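Local coordinates for uncharacterized protein (Pseudomonas aeruginosa, PDB 6P8P) that probably serves as a HORMA-domain partner of a cGAS-like CD-NTase in a type III CBASS system that defends the bacterium against phage, at residues R7-S12 / D22-L27; R41-V46 / S116-H121; Q54-A59 / I72-D77; M102-P107 / S123-R128. The protein carries 2 engineered substitutions. One frame throughout, in Å; residues are numbered along the deposited sequence.

Contact 1: R7-S12 / D22-L27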
loop_
_atom_site.group_PDB
_atom_site.type_symbol
_atom_site.label_atom_id
_atom_site.label_comp_id
_atom_site.label_asym_id
_atom_site.label_seq_id
_atom_site.Cartn_x
_atom_site.Cartn_y
_atom_site.Cartn_z
ATOM N N ARG A 7 -4.013 15.260 16.989
ATOM C CA ARG A 7 -3.319 14.184 17.673
ATOM C C ARG A 7 -2.017 13.958 16.917
ATOM O O ARG A 7 -1.880 14.351 15.756
ATOM C CB ARG A 7 -4.181 12.936 17.735
ATOM C CG ARG A 7 -5.427 13.035 18.638
ATOM C CD ARG A 7 -5.052 13.120 20.098
ATOM N NE ARG A 7 -6.192 13.040 21.013
ATOM C CZ ARG A 7 -6.928 14.079 21.390
ATOM N NH1 ARG A 7 -6.681 15.286 20.908
ATOM N NH2 ARG A 7 -7.932 13.897 22.241
ATOM N N THR A 8 -1.042 13.382 17.613
ATOM C CA THR A 8 0.283 13.154 17.060
ATOM C C THR A 8 0.741 11.788 17.539
ATOM O O THR A 8 0.944 11.578 18.737
ATOM C CB THR A 8 1.274 14.246 17.464
ATOM O OG1 THR A 8 0.828 15.505 16.946
ATOM C CG2 THR A 8 2.633 13.931 16.915
ATOM N N PHE A 9 0.908 10.871 16.601
ATOM C CA PHE A 9 1.296 9.505 16.919
ATOM C C PHE A 9 2.766 9.254 16.638
ATOM O O PHE A 9 3.297 9.690 15.614
ATOM C CB PHE A 9 0.462 8.515 16.105
ATOM C CG PHE A 9 -0.852 8.219 16.716
ATOM C CD1 PHE A 9 -1.886 9.157 16.662
ATOM C CD2 PHE A 9 -1.056 7.058 17.416
ATOM C CE1 PHE A 9 -3.098 8.888 17.257
ATOM C CE2 PHE A 9 -2.269 6.789 18.027
ATOM C CZ PHE A 9 -3.285 7.698 17.942
ATOM N N ARG A 10 3.399 8.499 17.531
ATOM C CA ARG A 10 4.781 8.051 17.347
ATOM C C ARG A 10 4.832 6.927 16.310
ATOM O O ARG A 10 4.266 5.846 16.516
ATOM C CB ARG A 10 5.355 7.582 18.678
ATOM C CG ARG A 10 5.199 8.641 19.792
ATOM C CD ARG A 10 5.450 8.036 21.176
ATOM N NE ARG A 10 6.842 7.655 21.355
ATOM C CZ ARG A 10 7.304 7.011 22.421
ATOM N NH1 ARG A 10 6.469 6.657 23.377
ATOM N NH2 ARG A 10 8.590 6.704 22.516
ATOM N N SER A 11 5.529 7.174 15.208
ATOM C CA SER A 11 5.611 6.179 14.141
ATOM C C SER A 11 7.031 5.627 14.090
ATOM O O SER A 11 7.646 5.431 15.140
ATOM C CB SER A 11 5.164 6.794 12.816
ATOM O OG SER A 11 5.065 5.802 11.812
ATOM N N SER A 12 7.545 5.374 12.898
ATOM C CA SER A 12 8.808 4.663 12.767
ATOM C C SER A 12 9.946 5.513 13.325
ATOM O O SER A 12 10.020 6.705 13.025
ATOM C CB SER A 12 9.083 4.348 11.290
ATOM O OG SER A 12 10.261 3.584 11.190
ATOM N N ASP A 22 -2.745 1.007 12.506
ATOM C CA ASP A 22 -3.634 0.303 13.419
ATOM C C ASP A 22 -3.945 1.158 14.650
ATOM O O ASP A 22 -5.085 1.188 15.119
ATOM C CB ASP A 22 -3.002 -1.027 13.831
ATOM C CG ASP A 22 -3.162 -2.115 12.791
ATOM O OD1 ASP A 22 -3.871 -1.914 11.792
ATOM O OD2 ASP A 22 -2.561 -3.206 12.985
ATOM N N ALA A 23 -2.957 1.908 15.149
ATOM C CA ALA A 23 -3.212 2.758 16.318
ATOM C C ALA A 23 -4.168 3.883 15.958
ATOM O O ALA A 23 -5.031 4.258 16.767
ATOM C CB ALA A 23 -1.904 3.325 16.881
ATOM N N ILE A 24 -4.032 4.413 14.728
ATOM C CA ILE A 24 -4.920 5.471 14.238
ATOM C C ILE A 24 -6.329 4.943 14.026
ATOM O O ILE A 24 -7.316 5.596 14.378
ATOM C CB ILE A 24 -4.341 6.083 12.947
ATOM C CG1 ILE A 24 -3.050 6.842 13.279
ATOM C CG2 ILE A 24 -5.355 6.991 12.269
ATOM C CD1 ILE A 24 -2.209 7.238 12.077
ATOM N N VAL A 25 -6.451 3.746 13.486
ATOM C CA VAL A 25 -7.773 3.163 13.310
ATOM C C VAL A 25 -8.466 2.991 14.658
ATOM O O VAL A 25 -9.663 3.251 14.803
ATOM C CB VAL A 25 -7.660 1.816 12.586
ATOM C CG1 VAL A 25 -9.022 1.117 12.561
ATOM C CG2 VAL A 25 -7.123 2.013 11.155
ATOM N N GLU A 26 -7.733 2.532 15.658
ATOM C CA GLU A 26 -8.343 2.383 16.981
ATOM C C GLU A 26 -8.778 3.736 17.555
ATOM O O GLU A 26 -9.869 3.858 18.123
ATOM C CB GLU A 26 -7.374 1.668 17.919
ATOM C CG GLU A 26 -7.977 1.396 19.306
ATOM C CD GLU A 26 -9.172 0.468 19.287
ATOM O OE1 GLU A 26 -9.337 -0.289 18.305
ATOM O OE2 GLU A 26 -9.956 0.504 20.262
ATOM N N LEU A 27 -7.944 4.766 17.394
ATOM C CA LEU A 27 -8.317 6.101 17.840
ATOM C C LEU A 27 -9.634 6.544 17.219
ATOM O O LEU A 27 -10.509 7.104 17.899
ATOM C CB LEU A 27 -7.220 7.085 17.474
ATOM C CG LEU A 27 -7.464 8.513 17.960
ATOM C CD1 LEU A 27 -6.982 8.684 19.395
ATOM C CD2 LEU A 27 -6.793 9.509 17.020
#
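Phe9 reaches from strand 4-10 to helix 17-29 and is received by Ala23, Ile24 and Leu27. From CB, the first torsion (chi1 -84°) sets CG anti to the carbonyl carbon, and the ring then projects at the helix. Ala23 CB comes in obliquely, within 3.7 Å of Phe9 CE2, and also touches CD2. Phe9 CE1 meets Leu27 CD2 at 3.8 Å, close to the ring plane, so this methyl abuts an edge. The tip, Phe9 CZ, lies 4.0 Å from Leu27 CB and equally near Ala23 O. Ile24 covers one face with CG1, offset toward the rim and 4.3 Å from Phe9 CD1; Ile72 of the neighbouring strand packs on both Phe9 and Ile24. Two residues before Phe9, Arg7 lays its aliphatic part across Leu27 at about a right angle, with Arg7 CG 4.1 Å from Leu27 CD2. The axes of strand 7-10 and helix 22-27 come no closer than 10.0 Å and run at 147° to each other. The chemistry is apolar: one aromatic ring fills the gap between sheet and helix, while the polar end of Arg7 is directed to backbone carbonyls, NE to Glu89 O and NH2 to Val90 O, and takes no part in this packing.

Contact 2: R41-V46 / S116-H121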
loop_
_atom_site.group_PDB
_atom_site.type_symbol
_atom_site.label_atom_id
_atom_site.label_comp_id
_atom_site.label_asym_id
_atom_site.label_seq_id
_atom_site.Cartn_x
_atom_site.Cartn_y
_atom_site.Cartn_z
ATOM N N ARG A 41 -9.580 -0.373 7.736
ATOM C CA ARG A 41 -8.690 -1.521 7.693
ATOM C C ARG A 41 -8.461 -1.975 6.262
ATOM O O ARG A 41 -7.363 -2.427 5.923
ATOM C CB ARG A 41 -9.248 -2.659 8.559
ATOM C CG ARG A 41 -9.199 -2.398 10.052
ATOM C CD ARG A 41 -9.771 -3.576 10.851
ATOM N NE ARG A 41 -9.611 -3.385 12.286
ATOM C CZ ARG A 41 -10.237 -4.105 13.224
ATOM N NH1 ARG A 41 -11.080 -5.068 12.877
ATOM N NH2 ARG A 41 -10.030 -3.858 14.511
ATOM N N ALA A 42 -9.443 -1.777 5.387
ATOM C CA ALA A 42 -9.283 -2.226 3.998
ATOM C C ALA A 42 -8.200 -1.440 3.243
ATOM O O ALA A 42 -7.611 -1.963 2.285
ATOM C CB ALA A 42 -10.617 -2.109 3.263
ATOM N N VAL A 43 -7.943 -0.189 3.628
ATOM C CA VAL A 43 -6.964 0.653 2.953
ATOM C C VAL A 43 -5.603 0.602 3.649
ATOM O O VAL A 43 -4.749 1.443 3.394
ATOM C CB VAL A 43 -7.448 2.102 2.822
ATOM C CG1 VAL A 43 -8.747 2.190 2.064
ATOM C CG2 VAL A 43 -7.561 2.744 4.214
ATOM N N THR A 44 -5.384 -0.393 4.515
ATOM C CA THR A 44 -4.158 -0.450 5.307
ATOM C C THR A 44 -2.916 -0.434 4.437
ATOM O O THR A 44 -1.923 0.232 4.762
ATOM C CB THR A 44 -4.155 -1.712 6.188
ATOM O OG1 THR A 44 -5.140 -1.598 7.209
ATOM C CG2 THR A 44 -2.785 -1.950 6.862
ATOM N N GLY A 45 -2.932 -1.168 3.319
ATOM C CA GLY A 45 -1.744 -1.185 2.476
ATOM C C GLY A 45 -1.370 0.207 1.991
ATOM O O GLY A 45 -0.203 0.624 2.045
ATOM N N VAL A 46 -2.363 0.950 1.513
ATOM C CA VAL A 46 -2.112 2.299 1.020
ATOM C C VAL A 46 -1.704 3.207 2.176
ATOM O O VAL A 46 -0.732 3.970 2.091
ATOM C CB VAL A 46 -3.355 2.840 0.281
ATOM C CG1 VAL A 46 -3.135 4.283 -0.114
ATOM C CG2 VAL A 46 -3.674 1.981 -0.915
ATOM N N SER A 116 -6.310 5.796 -7.034
ATOM C CA SER A 116 -6.925 4.607 -7.618
ATOM C C SER A 116 -7.009 3.462 -6.621
ATOM O O SER A 116 -8.015 2.754 -6.570
ATOM C CB SER A 116 -6.147 4.166 -8.863
ATOM O OG SER A 116 -6.267 5.117 -9.887
ATOM N N ALA A 117 -5.946 3.229 -5.858
ATOM C CA ALA A 117 -5.944 2.164 -4.867
ATOM C C ALA A 117 -6.995 2.400 -3.798
ATOM O O ALA A 117 -7.634 1.452 -3.334
ATOM C CB ALA A 117 -4.560 2.036 -4.238
ATOM N N LEU A 118 -7.166 3.647 -3.363
ATOM C CA LEU A 118 -8.176 3.923 -2.352
ATOM C C LEU A 118 -9.577 3.709 -2.903
ATOM O O LEU A 118 -10.463 3.213 -2.192
ATOM C CB LEU A 118 -8.036 5.358 -1.851
ATOM C CG LEU A 118 -6.836 5.622 -0.979
ATOM C CD1 LEU A 118 -6.748 7.111 -0.587
ATOM C CD2 LEU A 118 -6.857 4.805 0.316
ATOM N N LYS A 119 -9.796 4.104 -4.158
ATOM C CA LYS A 119 -11.119 4.044 -4.763
ATOM C C LYS A 119 -11.639 2.622 -4.820
ATOM O O LYS A 119 -12.857 2.416 -4.863
ATOM C CB LYS A 119 -11.067 4.674 -6.150
ATOM C CG LYS A 119 -12.369 4.649 -6.917
ATOM C CD LYS A 119 -12.187 5.323 -8.279
ATOM C CE LYS A 119 -13.144 4.767 -9.328
ATOM N NZ LYS A 119 -12.792 5.257 -10.690
ATOM N N LYS A 120 -10.743 1.640 -4.768
ATOM C CA LYS A 120 -11.188 0.256 -4.764
ATOM C C LYS A 120 -11.962 -0.082 -3.498
ATOM O O LYS A 120 -12.805 -0.984 -3.511
ATOM C CB LYS A 120 -9.994 -0.700 -4.855
ATOM C CG LYS A 120 -9.072 -0.542 -6.044
ATOM C CD LYS A 120 -8.008 -1.672 -6.057
ATOM C CE LYS A 120 -8.553 -3.007 -5.514
ATOM N NZ LYS A 120 -7.576 -4.128 -5.448
ATOM N N HIS A 121 -11.659 0.595 -2.384
ATOM C CA HIS A 121 -12.173 0.197 -1.092
ATOM C C HIS A 121 -13.164 1.176 -0.489
ATOM O O HIS A 121 -13.876 0.800 0.443
ATOM C CB HIS A 121 -11.033 0.040 -0.068
ATOM C CG HIS A 121 -9.967 -0.910 -0.491
ATOM N ND1 HIS A 121 -10.171 -2.269 -0.539
ATOM C CD2 HIS A 121 -8.674 -0.706 -0.847
ATOM C CE1 HIS A 121 -9.062 -2.862 -0.955
ATOM N NE2 HIS A 121 -8.136 -1.936 -1.139
#
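Just before Ala42 and Val43, which pack against His121 and Leu118, the carbonyl Arg41 O is gripped twice by Thr44. The hydroxyl Thr44 OG1 donates to Arg41 O at 2.7 Å, and Thr44 N reaches the same oxygen at 3.2 Å, both from one face of its plane. Both bonds span Val43, the residue between one helix and the next. Leu118 CD2 tucks in here, 3.7 Å from Val43 CG1, the two side chains crossing at about a right angle, and it also touches Val46 CG1, 3.8 Å away. Val46, with CG1 anti to its backbone N (chi1 175°), sends its other methyl to Ala117: Val46 CG2 to Ala117 CB is 3.4 Å, tighter than ordinary van der Waals contact. At the outer end the His121 imidazole lies flat beneath Ala42 O, which sits 3.4 Å above the ring plane over its centre; Lys120 CB covers the opposite face. Thr44 and Lys120 also pack on the second subunit, where a weak bond joins Lys120 NZ to that chain's Thr44 OG1. The buried part is thus hydrocarbon packing, much of it methyl on methyl, and at the outer end a carbonyl dipole over the imidazole face would perhaps stabilise positive charge on it.

Contact 3: Q54-A59 / I72-D77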
loop_
_atom_site.group_PDB
_atom_site.type_symbol
_atom_site.label_atom_id
_atom_site.label_comp_id
_atom_site.label_asym_id
_atom_site.label_seq_id
_atom_site.Cartn_x
_atom_site.Cartn_y
_atom_site.Cartn_z
ATOM N N GLN A 54 6.470 8.972 5.284
ATOM C CA GLN A 54 6.394 10.131 6.200
ATOM C C GLN A 54 5.455 11.209 5.690
ATOM O O GLN A 54 5.574 12.396 6.054
ATOM C CB GLN A 54 7.776 10.732 6.490
ATOM C CG GLN A 54 8.755 9.730 7.069
ATOM C CD GLN A 54 9.972 10.359 7.709
ATOM O OE1 GLN A 54 10.134 11.578 7.729
ATOM N NE2 GLN A 54 10.817 9.528 8.255
ATOM N N ALA A 55 4.456 10.803 4.913
ATOM C CA ALA A 55 3.507 11.785 4.408
ATOM C C ALA A 55 2.815 12.545 5.526
ATOM O O ALA A 55 2.573 13.751 5.342
ATOM C CB ALA A 55 2.476 11.124 3.493
ATOM N N PRO A 56 2.453 11.937 6.675
ATOM C CA PRO A 56 1.762 12.719 7.710
ATOM C C PRO A 56 2.686 13.464 8.672
ATOM O O PRO A 56 2.242 13.869 9.750
ATOM C CB PRO A 56 0.926 11.674 8.458
ATOM C CG PRO A 56 1.042 10.374 7.667
ATOM C CD PRO A 56 2.354 10.479 6.905
ATOM N N LYS A 57 3.957 13.649 8.322
ATOM C CA LYS A 57 4.841 14.370 9.226
ATOM C C LYS A 57 4.440 15.840 9.322
ATOM O O LYS A 57 4.428 16.423 10.419
ATOM C CB LYS A 57 6.294 14.251 8.763
ATOM C CG LYS A 57 7.277 14.972 9.696
ATOM C CD LYS A 57 8.710 14.921 9.198
ATOM C CE LYS A 57 9.579 15.871 10.033
ATOM N NZ LYS A 57 11.035 15.727 9.787
ATOM N N SER A 58 4.182 16.476 8.174
ATOM C CA SER A 58 3.908 17.906 8.136
ATOM C C SER A 58 2.552 18.248 7.542
ATOM O O SER A 58 2.224 19.431 7.431
ATOM C CB SER A 58 5.004 18.648 7.363
ATOM O OG SER A 58 6.250 18.456 8.003
ATOM N N ALA A 59 1.759 17.254 7.159
ATOM C CA ALA A 59 0.456 17.429 6.586
ATOM C C ALA A 59 -0.385 16.366 7.290
ATOM O O ALA A 59 -0.035 15.187 7.235
ATOM C CB ALA A 59 0.420 17.231 5.080
ATOM N N ILE A 72 -4.478 14.348 12.376
ATOM C CA ILE A 72 -3.542 13.396 12.964
ATOM C C ILE A 72 -2.202 13.522 12.270
ATOM O O ILE A 72 -2.100 13.285 11.064
ATOM C CB ILE A 72 -4.053 11.947 12.882
ATOM C CG1 ILE A 72 -5.441 11.847 13.489
ATOM C CG2 ILE A 72 -3.080 11.022 13.584
ATOM C CD1 ILE A 72 -6.191 10.604 13.181
ATOM N N TYR A 73 -1.180 13.859 13.040
ATOM C CA TYR A 73 0.192 13.897 12.584
ATOM C C TYR A 73 0.940 12.669 13.078
ATOM O O TYR A 73 0.547 12.016 14.039
ATOM C CB TYR A 73 0.908 15.137 13.091
ATOM C CG TYR A 73 0.402 16.429 12.493
ATOM C CD1 TYR A 73 -0.629 17.138 13.088
ATOM C CD2 TYR A 73 0.962 16.932 11.324
ATOM C CE1 TYR A 73 -1.083 18.342 12.527
ATOM C CE2 TYR A 73 0.534 18.116 10.772
ATOM C CZ TYR A 73 -0.496 18.807 11.366
ATOM O OH TYR A 73 -0.903 19.993 10.796
ATOM N N CYS A 74 2.028 12.356 12.403
ATOM C CA CYS A 74 2.920 11.290 12.831
ATOM C C CYS A 74 4.312 11.843 13.071
ATOM O O CYS A 74 4.758 12.709 12.327
ATOM C CB CYS A 74 3.027 10.174 11.767
ATOM S SG CYS A 74 1.511 9.200 11.622
ATOM N N LEU A 75 4.984 11.316 14.091
ATOM C CA LEU A 75 6.369 11.618 14.417
ATOM C C LEU A 75 7.270 10.488 13.942
ATOM O O LEU A 75 6.900 9.313 14.030
ATOM C CB LEU A 75 6.521 11.783 15.923
ATOM C CG LEU A 75 5.739 12.913 16.569
ATOM C CD1 LEU A 75 5.777 12.710 18.066
ATOM C CD2 LEU A 75 6.331 14.241 16.170
ATOM N N PHE A 76 8.478 10.839 13.494
ATOM C CA PHE A 76 9.412 9.874 12.960
ATOM C C PHE A 76 10.787 10.100 13.570
ATOM O O PHE A 76 11.066 11.144 14.173
ATOM C CB PHE A 76 9.476 9.973 11.422
ATOM C CG PHE A 76 8.160 9.699 10.773
ATOM C CD1 PHE A 76 7.772 8.402 10.482
ATOM C CD2 PHE A 76 7.305 10.730 10.471
ATOM C CE1 PHE A 76 6.528 8.150 9.922
ATOM C CE2 PHE A 76 6.069 10.487 9.892
ATOM C CZ PHE A 76 5.682 9.173 9.617
ATOM N N ASP A 77 11.617 9.072 13.443
ATOM C CA ASP A 77 13.048 9.138 13.770
ATOM C C ASP A 77 13.181 9.554 15.231
ATOM O O ASP A 77 12.477 8.988 16.081
ATOM C CB ASP A 77 13.715 10.060 12.758
ATOM C CG ASP A 77 13.438 9.647 11.333
ATOM O OD1 ASP A 77 13.484 8.425 11.068
ATOM O OD2 ASP A 77 13.167 10.532 10.487
HETATM O O HOH W 1 11.980 12.810 9.471
HETATM O O HOH W 2 4.979 15.340 12.843
HETATM O O HOH W 3 11.502 13.632 11.921
HETATM O O HOH W 4 0.868 21.507 9.023
#
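Gln54 and Phe76 lie flat on one another, the amide plane only 9° from that of the ring, the two side chains running antiparallel to each other. Gln54 CG, anti to its carbonyl carbon (chi1 -57°), sits 3.6 Å from the centroid of the Phe76 ring, almost on the ring normal, a CH-pi contact over the face. The amide carries on toward the root of the phenylalanine, where Gln54 CD lies 3.6 Å from Phe76 CG. Past it, Gln54 and Asp77 cross at about a right angle, joined by a weak bond from Gln54 NE2 to Asp77 OD2 of 3.4 Å. A water bonded to Gln54 OE1, Lys57 NZ and Asp77 OD2 ties the three polar ends together. Lys57 CB and Pro56 CD take the edge of the Phe76 ring rather than its face.

Two residues back from Phe76, Pro56 turns its ring onto Cys74, Pro56 CB standing 4.1 Å from Cys74 SG. The same proline accepts a nearly straight bond, Cys74 N to Pro56 O at 3.1 Å, the donor standing well above the carbonyl plane. Tyr73 presents its edge to Ser58 C, and a water links Tyr73 OH with Ser58 O; another joins Lys57 O to Cys74 O.

Gln54, with positive phi, is the C-prime residue of a Schellman motif that ends helix 44-52. The loop leaving it runs beside strand 69-75, close to where Ile72 pairs with Ile61, and so leads the helix into the mixed sheet of this HORMA protein.

Contact 4: M102-P107 / S123-R128. Engineered in segment 102-107: Met102 (natural residue Val).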
loop_
_atom_site.group_PDB
_atom_site.type_symbol
_atom_site.label_atom_id
_atom_site.label_comp_id
_atom_site.label_asym_id
_atom_site.label_seq_id
_atom_site.Cartn_x
_atom_site.Cartn_y
_atom_site.Cartn_z
ATOM N N MET A 102 -12.275 10.847 5.325
ATOM C CA MET A 102 -10.883 10.906 5.731
ATOM C C MET A 102 -10.035 11.343 4.550
ATOM O O MET A 102 -10.225 10.863 3.428
ATOM C CB MET A 102 -10.373 9.558 6.249
ATOM C CG MET A 102 -10.852 9.192 7.609
ATOM S SD MET A 102 -9.994 7.756 8.206
ATOM C CE MET A 102 -8.297 8.358 8.281
ATOM N N SER A 103 -9.094 12.247 4.812
ATOM C CA SER A 103 -8.213 12.783 3.779
ATOM C C SER A 103 -6.781 12.462 4.159
ATOM O O SER A 103 -6.275 12.965 5.164
ATOM C CB SER A 103 -8.394 14.289 3.596
ATOM O OG SER A 103 -7.451 14.732 2.637
ATOM N N LEU A 104 -6.151 11.619 3.371
ATOM C CA LEU A 104 -4.786 11.191 3.607
ATOM C C LEU A 104 -3.809 12.044 2.818
ATOM O O LEU A 104 -3.975 12.204 1.590
ATOM C CB LEU A 104 -4.623 9.731 3.189
ATOM C CG LEU A 104 -5.620 8.696 3.712
ATOM C CD1 LEU A 104 -5.212 7.304 3.268
ATOM C CD2 LEU A 104 -5.711 8.739 5.229
ATOM N N PRO A 105 -2.751 12.534 3.463
ATOM C CA PRO A 105 -1.717 13.271 2.737
ATOM C C PRO A 105 -0.891 12.327 1.883
ATOM O O PRO A 105 -0.565 11.207 2.284
ATOM C CB PRO A 105 -0.883 13.931 3.858
ATOM C CG PRO A 105 -0.978 12.901 4.987
ATOM C CD PRO A 105 -2.401 12.332 4.877
ATOM N N CYS A 106 -0.519 12.822 0.711
ATOM C CA CYS A 106 0.194 12.014 -0.244
ATOM C C CYS A 106 1.086 12.852 -1.140
ATOM O O CYS A 106 0.639 13.882 -1.643
ATOM C CB CYS A 106 -0.826 11.246 -1.091
ATOM S SG CYS A 106 -0.125 10.200 -2.417
ATOM N N PRO A 107 2.328 12.441 -1.354
ATOM C CA PRO A 107 3.183 13.183 -2.295
ATOM C C PRO A 107 2.526 13.236 -3.665
ATOM O O PRO A 107 1.975 12.249 -4.139
ATOM C CB PRO A 107 4.488 12.375 -2.324
ATOM C CG PRO A 107 4.434 11.445 -1.163
ATOM C CD PRO A 107 2.978 11.218 -0.862
ATOM N N SER A 123 -15.244 5.321 -0.963
ATOM C CA SER A 123 -15.433 6.657 -1.513
ATOM C C SER A 123 -15.263 7.737 -0.445
ATOM O O SER A 123 -15.168 8.920 -0.783
ATOM C CB SER A 123 -16.813 6.764 -2.156
ATOM O OG SER A 123 -17.832 6.648 -1.188
ATOM N N ARG A 124 -15.174 7.347 0.822
ATOM C CA ARG A 124 -15.051 8.310 1.908
ATOM C C ARG A 124 -13.603 8.594 2.259
ATOM O O ARG A 124 -13.294 9.685 2.790
ATOM C CB ARG A 124 -15.785 7.811 3.157
ATOM C CG ARG A 124 -17.302 7.646 2.940
ATOM C CD ARG A 124 -17.987 7.102 4.163
ATOM N NE ARG A 124 -19.430 7.004 3.959
ATOM C CZ ARG A 124 -20.275 8.010 4.116
ATOM N NH1 ARG A 124 -19.819 9.192 4.475
ATOM N NH2 ARG A 124 -21.569 7.834 3.897
ATOM N N ILE A 125 -12.716 7.636 1.997
ATOM C CA ILE A 125 -11.296 7.810 2.276
ATOM C C ILE A 125 -10.641 8.239 0.979
ATOM O O ILE A 125 -10.648 7.486 -0.000
ATOM C CB ILE A 125 -10.642 6.534 2.816
ATOM C CG1 ILE A 125 -11.332 6.067 4.084
ATOM C CG2 ILE A 125 -9.117 6.775 3.042
ATOM C CD1 ILE A 125 -11.022 4.612 4.395
ATOM N N ILE A 126 -10.051 9.429 0.977
ATOM C CA ILE A 126 -9.429 9.989 -0.212
ATOM C C ILE A 126 -8.030 10.467 0.153
ATOM O O ILE A 126 -7.653 10.527 1.321
ATOM C CB ILE A 126 -10.265 11.131 -0.813
ATOM C CG1 ILE A 126 -10.455 12.253 0.208
ATOM C CG2 ILE A 126 -11.630 10.600 -1.245
ATOM C CD1 ILE A 126 -11.225 13.454 -0.333
ATOM N N ALA A 127 -7.258 10.803 -0.876
ATOM C CA ALA A 127 -5.919 11.329 -0.714
ATOM C C ALA A 127 -5.813 12.703 -1.356
ATOM O O ALA A 127 -6.483 13.012 -2.342
ATOM C CB ALA A 127 -4.889 10.382 -1.335
ATOM N N ARG A 128 -4.943 13.509 -0.799
ATOM C CA ARG A 128 -4.657 14.832 -1.331
ATOM C C ARG A 128 -3.163 15.073 -1.404
ATOM O O ARG A 128 -2.391 14.492 -0.643
ATOM C CB ARG A 128 -5.293 15.939 -0.461
ATOM C CG ARG A 128 -4.614 16.065 0.861
ATOM C CD ARG A 128 -5.302 17.083 1.785
ATOM N NE ARG A 128 -4.426 17.435 2.905
ATOM C CZ ARG A 128 -4.296 16.710 4.017
ATOM N NH1 ARG A 128 -5.003 15.591 4.174
ATOM N NH2 ARG A 128 -3.443 17.086 4.952
#
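Met102 to Pro105 pair with Ile125 to Arg128 as neighbouring parallel strands, and the backbone bonds come first. Met102 O receives Ile126 N at 2.8 Å, Ile126 O receives Leu104 N at 2.8 Å, and Leu104 O receives Arg128 N at 2.9 Å, the bonds alternating in the manner of a parallel ladder. Met102 N opens the series by donating to Arg124 O, just before the second strand; Cys106 N to Arg128 O closes it, weakly. CA-H contacts fill in between, the shortest joining Ala127 CA and Leu104 O at 3.1 Å.

The side-chain bond across the strands comes from Arg128. Its CG stands between backbone N and carbonyl carbon (chi1 70°), and the chain, extended from CG to NE, reaches across to Ser103 and Pro105 of the neighbouring strand. Arg128 NH1 donates to Ser103 OG at 3.0 Å, with the hydroxyl lying in the guanidinium plane, while Pro105 covers one face of that group. NH2 also donates to Pro60 O and NE to Gln132 O.

The apolar contacts gather on the other face of the sheet. Leu104 CD1 touches Ile125 CG2 at 3.9 Å, Cys106 CB lies 4.2 Å from Ala127 CB, and CB of the engineered Met102 approaches Ile125 CG1. Helix 111-119 covers Cys106 and Ala127 with Val114, completing a beta-alpha-beta unit.

Chemically the two faces divide: on the helix side the side chains pack as hydrocarbon, whereas on the other a guanidinium, held by a hydroxyl and backbone carbonyls, ties strand 125-129, outermost within this chain, to the next and to the loops alongside.

Contacts 1, 3 and 4 all reach the mixed sheet. Contacts 1 and 3 lie on neighbouring strands, 10 Å between centres, where Phe9 O approaches Leu75 N at 2.8 Å. Contact 4 builds the far edge, on the opposite side of the chain's centre from contact 1 and 16 Å from it. Contacts 3 and 4 meet where Pro105 packs on the loop at Ala55 and Ala59. Contact 2 sits over contact 4: Leu118 CD1 lies 3.7 Å from Ala127 N, and the two alternate along the chain. A bound calcium ion lies in the vicinity, about 9, 10 and 11 Å from the side chains of Gln54, Cys106 and Val46, too far for these to coordinate it.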